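Local coordinates for protein 5-dehydro-2-deoxygluconokinase (Bacillus halodurans C-125, PDB 2QCV) that probably phosphorylates 5-dehydro-2-deoxy-D-gluconate with ATP, a step in the breakdown of myo-inositol to acetyl-CoA, as a PfkB-family carbohydrate kinase, at residues A[254-266]-A[320-332]. Numbering follows the deposited sequence.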
loop_
_atom_site.group_PDB
_atom_site.type_symbol
_atom_site.label_atom_id
_atom_site.label_comp_id
_atom_site.label_asym_id
_atom_site.label_seq_id
_atom_site.Cartn_x
_atom_site.Cartn_y
_atom_site.Cartn_z
ATOM N N GLU A 254 -28.827 5.959 -39.266
ATOM C CA GLU A 254 -30.127 6.412 -38.760
ATOM C C GLU A 254 -29.950 7.021 -37.369
ATOM O O GLU A 254 -28.932 6.788 -36.712
ATOM C CB GLU A 254 -31.115 5.245 -38.732
ATOM C CG GLU A 254 -31.262 4.570 -40.093
ATOM C CD GLU A 254 -31.831 5.513 -41.180
ATOM O OE1 GLU A 254 -32.695 6.376 -40.848
ATOM O OE2 GLU A 254 -31.400 5.381 -42.359
ATOM N N ALA A 255 -30.910 7.848 -36.959
ATOM C CA ALA A 255 -30.911 8.477 -35.631
ATOM C C ALA A 255 -32.334 8.491 -35.102
ATOM O O ALA A 255 -33.301 8.695 -35.884
ATOM C CB ALA A 255 -30.362 9.888 -35.682
ATOM N N TYR A 256 -32.478 8.253 -33.805
ATOM C CA TYR A 256 -33.790 8.127 -33.148
ATOM C C TYR A 256 -33.772 8.967 -31.893
ATOM O O TYR A 256 -32.709 9.141 -31.292
ATOM C CB TYR A 256 -34.062 6.667 -32.750
ATOM C CG TYR A 256 -34.003 5.742 -33.917
ATOM C CD1 TYR A 256 -35.132 5.498 -34.670
ATOM C CD2 TYR A 256 -32.794 5.124 -34.291
ATOM C CE1 TYR A 256 -35.090 4.658 -35.758
ATOM C CE2 TYR A 256 -32.744 4.271 -35.384
ATOM C CZ TYR A 256 -33.909 4.046 -36.109
ATOM O OH TYR A 256 -33.937 3.233 -37.231
ATOM N N ARG A 257 -34.930 9.486 -31.506
ATOM C CA ARG A 257 -35.039 10.365 -30.359
ATOM C C ARG A 257 -36.023 9.802 -29.362
ATOM O O ARG A 257 -37.062 9.256 -29.734
ATOM C CB ARG A 257 -35.473 11.760 -30.836
ATOM C CG ARG A 257 -35.818 12.692 -29.725
ATOM C CD ARG A 257 -36.611 13.851 -30.249
ATOM N NE ARG A 257 -35.807 14.817 -30.994
ATOM C CZ ARG A 257 -35.319 15.945 -30.481
ATOM N NH1 ARG A 257 -35.466 16.252 -29.188
ATOM N NH2 ARG A 257 -34.647 16.757 -31.272
ATOM N N GLY A 258 -35.635 9.882 -28.105
ATOM C CA GLY A 258 -36.451 9.534 -26.944
ATOM C C GLY A 258 -36.652 10.751 -26.066
ATOM O O GLY A 258 -35.910 11.766 -26.201
ATOM N N TYR A 259 -37.595 10.623 -25.123
ATOM C CA TYR A 259 -38.073 11.726 -24.319
ATOM C C TYR A 259 -38.116 11.318 -22.862
ATOM O O TYR A 259 -38.573 10.212 -22.528
ATOM C CB TYR A 259 -39.499 12.177 -24.775
ATOM C CG TYR A 259 -39.559 12.341 -26.277
ATOM C CD1 TYR A 259 -39.186 13.544 -26.879
ATOM C CD2 TYR A 259 -39.862 11.261 -27.092
ATOM C CE1 TYR A 259 -39.170 13.658 -28.250
ATOM C CE2 TYR A 259 -39.829 11.372 -28.449
ATOM C CZ TYR A 259 -39.498 12.591 -29.017
ATOM O OH TYR A 259 -39.480 12.665 -30.391
ATOM N N ALA A 260 -37.655 12.235 -22.021
ATOM C CA ALA A 260 -37.843 12.131 -20.561
ATOM C C ALA A 260 -39.323 12.172 -20.223
ATOM O O ALA A 260 -40.097 12.908 -20.873
ATOM C CB ALA A 260 -37.107 13.234 -19.824
ATOM N N TYR A 261 -39.713 11.373 -19.224
ATOM C CA TYR A 261 -41.092 11.398 -18.713
ATOM C C TYR A 261 -41.220 12.368 -17.554
ATOM O O TYR A 261 -40.311 12.479 -16.749
ATOM C CB TYR A 261 -41.558 9.983 -18.349
ATOM C CG TYR A 261 -41.867 9.211 -19.592
ATOM C CD1 TYR A 261 -40.857 8.555 -20.302
ATOM C CD2 TYR A 261 -43.153 9.169 -20.099
ATOM C CE1 TYR A 261 -41.126 7.863 -21.492
ATOM C CE2 TYR A 261 -43.440 8.484 -21.272
ATOM C CZ TYR A 261 -42.431 7.852 -21.975
ATOM O OH TYR A 261 -42.724 7.224 -23.138
ATOM N N LYS A 262 -42.303 13.147 -17.535
ATOM C CA LYS A 262 -42.626 14.032 -16.422
ATOM C C LYS A 262 -42.674 13.172 -15.160
ATOM O O LYS A 262 -43.278 12.104 -15.166
ATOM C CB LYS A 262 -43.993 14.696 -16.624
ATOM C CG LYS A 262 -44.130 15.631 -17.822
ATOM C CD LYS A 262 -45.492 16.358 -17.786
ATOM C CE LYS A 262 -45.739 17.280 -18.992
ATOM N NZ LYS A 262 -44.506 17.909 -19.517
ATOM N N THR A 263 -42.033 13.602 -14.084
ATOM C CA THR A 263 -41.987 12.747 -12.885
ATOM C C THR A 263 -41.877 13.554 -11.595
ATOM O O THR A 263 -41.262 14.616 -11.577
ATOM C CB THR A 263 -40.897 11.579 -13.015
ATOM O OG1 THR A 263 -39.993 11.545 -11.910
ATOM C CG2 THR A 263 -40.087 11.668 -14.314
ATOM N N LYS A 264 -42.548 13.065 -10.552
ATOM C CA LYS A 264 -42.399 13.612 -9.186
ATOM C C LYS A 264 -41.192 12.922 -8.568
ATOM O O LYS A 264 -41.289 11.822 -8.072
ATOM C CB LYS A 264 -43.674 13.382 -8.366
ATOM N N VAL A 265 -40.035 13.557 -8.669
ATOM C CA VAL A 265 -38.775 12.932 -8.293
ATOM C C VAL A 265 -38.653 12.839 -6.763
ATOM O O VAL A 265 -38.934 13.813 -6.043
ATOM C CB VAL A 265 -37.562 13.706 -8.889
ATOM C CG1 VAL A 265 -36.235 13.010 -8.546
ATOM C CG2 VAL A 265 -37.712 13.852 -10.403
ATOM N N LEU A 266 -38.273 11.656 -6.284
ATOM C CA LEU A 266 -37.885 11.447 -4.877
ATOM C C LEU A 266 -36.357 11.358 -4.731
ATOM O O LEU A 266 -35.777 12.085 -3.917
ATOM C CB LEU A 266 -38.542 10.180 -4.312
ATOM C CG LEU A 266 -40.071 10.062 -4.465
ATOM C CD1 LEU A 266 -40.606 8.763 -3.806
ATOM C CD2 LEU A 266 -40.827 11.287 -3.932
ATOM N N GLU A 320 -45.191 0.284 -19.431
ATOM C CA GLU A 320 -46.100 0.419 -20.588
ATOM C C GLU A 320 -47.273 1.395 -20.338
ATOM O O GLU A 320 -47.657 2.163 -21.231
ATOM C CB GLU A 320 -46.542 -0.947 -21.075
ATOM C CG GLU A 320 -45.382 -1.653 -21.755
ATOM C CD GLU A 320 -45.648 -3.078 -22.185
ATOM O OE1 GLU A 320 -46.683 -3.647 -21.778
ATOM O OE2 GLU A 320 -44.797 -3.622 -22.946
ATOM N N ALA A 321 -47.790 1.398 -19.116
ATOM C CA ALA A 321 -48.827 2.323 -18.728
ATOM C C ALA A 321 -48.313 3.783 -18.791
ATOM O O ALA A 321 -49.039 4.709 -19.187
ATOM C CB ALA A 321 -49.311 1.981 -17.327
ATOM N N LEU A 322 -47.070 3.981 -18.377
ATOM C CA LEU A 322 -46.480 5.324 -18.370
ATOM C C LEU A 322 -46.259 5.782 -19.808
ATOM O O LEU A 322 -46.515 6.953 -20.141
ATOM C CB LEU A 322 -45.185 5.363 -17.525
ATOM C CG LEU A 322 -44.652 6.769 -17.251
ATOM C CD1 LEU A 322 -45.582 7.499 -16.259
ATOM C CD2 LEU A 322 -43.168 6.768 -16.773
ATOM N N ILE A 323 -45.786 4.862 -20.652
ATOM C CA ILE A 323 -45.616 5.155 -22.097
ATOM C C ILE A 323 -46.961 5.517 -22.738
ATOM O O ILE A 323 -47.054 6.498 -23.484
ATOM C CB ILE A 323 -44.945 3.995 -22.856
ATOM C CG1 ILE A 323 -43.494 3.810 -22.373
ATOM C CG2 ILE A 323 -44.979 4.248 -24.384
ATOM C CD1 ILE A 323 -42.785 2.558 -22.993
ATOM N N GLU A 324 -48.003 4.734 -22.431
ATOM C CA GLU A 324 -49.328 5.011 -22.970
ATOM C C GLU A 324 -49.831 6.376 -22.495
ATOM O O GLU A 324 -50.412 7.131 -23.277
ATOM C CB GLU A 324 -50.319 3.912 -22.575
ATOM C CG GLU A 324 -50.057 2.590 -23.301
ATOM N N LYS A 325 -49.613 6.695 -21.226
ATOM C CA LYS A 325 -50.053 7.988 -20.679
ATOM C C LYS A 325 -49.341 9.155 -21.409
ATOM O O LYS A 325 -49.925 10.206 -21.616
ATOM C CB LYS A 325 -49.858 8.032 -19.163
ATOM C CG LYS A 325 -50.246 9.355 -18.529
ATOM C CD LYS A 325 -50.101 9.382 -16.983
ATOM C CE LYS A 325 -51.455 9.535 -16.285
ATOM N NZ LYS A 325 -51.351 9.951 -14.842
ATOM N N ASP A 326 -48.084 8.943 -21.798
ATOM C CA ASP A 326 -47.344 9.819 -22.742
ATOM C C ASP A 326 -47.212 11.245 -22.231
ATOM O O ASP A 326 -47.382 12.202 -22.972
ATOM C CB ASP A 326 -47.961 9.775 -24.138
ATOM C CG ASP A 326 -47.088 10.454 -25.217
ATOM O OD1 ASP A 326 -45.822 10.462 -25.142
ATOM O OD2 ASP A 326 -47.698 10.959 -26.171
ATOM N N GLU A 327 -46.866 11.371 -20.956
ATOM C CA GLU A 327 -46.594 12.671 -20.348
ATOM C C GLU A 327 -45.083 12.858 -20.324
ATOM O O GLU A 327 -44.406 12.474 -19.380
ATOM C CB GLU A 327 -47.217 12.782 -18.946
ATOM C CG GLU A 327 -48.743 12.801 -19.015
ATOM C CD GLU A 327 -49.432 12.887 -17.655
ATOM O OE1 GLU A 327 -48.751 12.785 -16.604
ATOM O OE2 GLU A 327 -50.675 13.053 -17.654
ATOM N N THR A 328 -44.566 13.414 -21.412
ATOM C CA THR A 328 -43.135 13.513 -21.614
ATOM C C THR A 328 -42.751 14.974 -21.625
ATOM O O THR A 328 -43.628 15.846 -21.652
ATOM C CB THR A 328 -42.724 12.880 -22.939
ATOM O OG1 THR A 328 -43.517 13.461 -23.976
ATOM C CG2 THR A 328 -42.909 11.346 -22.912
ATOM N N ILE A 329 -41.442 15.222 -21.567
ATOM C CA ILE A 329 -40.874 16.576 -21.590
ATOM C C ILE A 329 -40.328 16.862 -23.003
ATOM O O ILE A 329 -39.484 16.132 -23.516
ATOM C CB ILE A 329 -39.719 16.736 -20.596
ATOM C CG1 ILE A 329 -40.209 16.460 -19.165
ATOM C CG2 ILE A 329 -39.110 18.150 -20.684
ATOM C CD1 ILE A 329 -39.080 16.330 -18.149
ATOM N N THR A 330 -40.808 17.925 -23.621
ATOM C CA THR A 330 -40.332 18.291 -24.968
ATOM C C THR A 330 -39.904 19.752 -25.041
ATOM O O THR A 330 -39.485 20.219 -26.103
ATOM C CB THR A 330 -41.397 17.984 -26.065
ATOM O OG1 THR A 330 -42.571 18.774 -25.847
ATOM C CG2 THR A 330 -41.780 16.487 -26.121
ATOM N N ILE A 331 -39.964 20.475 -23.926
ATOM C CA ILE A 331 -39.757 21.903 -23.972
ATOM C C ILE A 331 -38.271 22.202 -23.908
ATOM O O ILE A 331 -37.802 23.138 -24.573
ATOM C CB ILE A 331 -40.616 22.631 -22.879
ATOM C CG1 ILE A 331 -40.745 24.124 -23.165
ATOM C CG2 ILE A 331 -40.081 22.379 -21.494
ATOM C CD1 ILE A 331 -41.416 24.403 -24.473
ATOM N N ALA A 332 -37.547 21.373 -23.143
ATOM C CA ALA A 332 -36.089 21.419 -23.013
ATOM C C ALA A 332 -35.328 21.098 -24.325
ATOM O O ALA A 332 -35.637 20.202 -25.126
ATOM C CB ALA A 332 -35.646 20.446 -21.901
ATOM O OXT ALA A 332 -34.317 21.739 -24.595
HETATM O O HOH W 1 -37.105 14.851 -23.082
HETATM O O HOH W 2 -44.905 7.934 -24.399
HETATM O O HOH W 3 -44.932 10.928 -17.035
#
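Ala260 and Lys262 bond through their backbones to the C-terminal tail, forming a single beta bridge. They flank Tyr261 and Thr328, an antiparallel, non-hydrogen-bonded pair. Ile329 N donates to Ala260 O at 2.8 Å, and Lys262 N to Glu327 O at 2.9 Å. Water 1 extends the link, joining Ala260 N to Ile329 O. In one of two modelled conformers Lys262 NZ comes 3.1 Å from Thr328 O, from above the carbonyl plane, a doubtful bond.

The apolar part centres on the Tyr261 ring. CG lies anti to the carbonyl carbon (chi1 -75°), which lays the ring between Thr328 and the helix end. Thr328 CG2 sits over one face, 3.6 Å from the ring centroid, in a CH-pi contact. Leu322 CD2 packs on Tyr261 CB at 3.9 Å. Ile323 CG1 lies 4.2 Å from Tyr261 CZ. Ala260 CB meets Ile329 CD1 at 4.0 Å.

Water 2 accepts from the Tyr261 hydroxyl and donates to Ile323 O and Asp326 OD1, where helix 316-325 ends and Asp326 takes positive phi. Without the ring, as with an alanine at Tyr261, a gap would probably open between Thr328 CG2 and Leu322, and water 2 is likely to be held less firmly.

The contact joins the chain beyond edge strand 255-258 to the tail after the last helix. Directional backbone bonds and waters fix the tail's register, Glu327 O taking both Lys262 N and water 3. The buried tyrosine anchors residues 259-262 to the helix end by apolar packing.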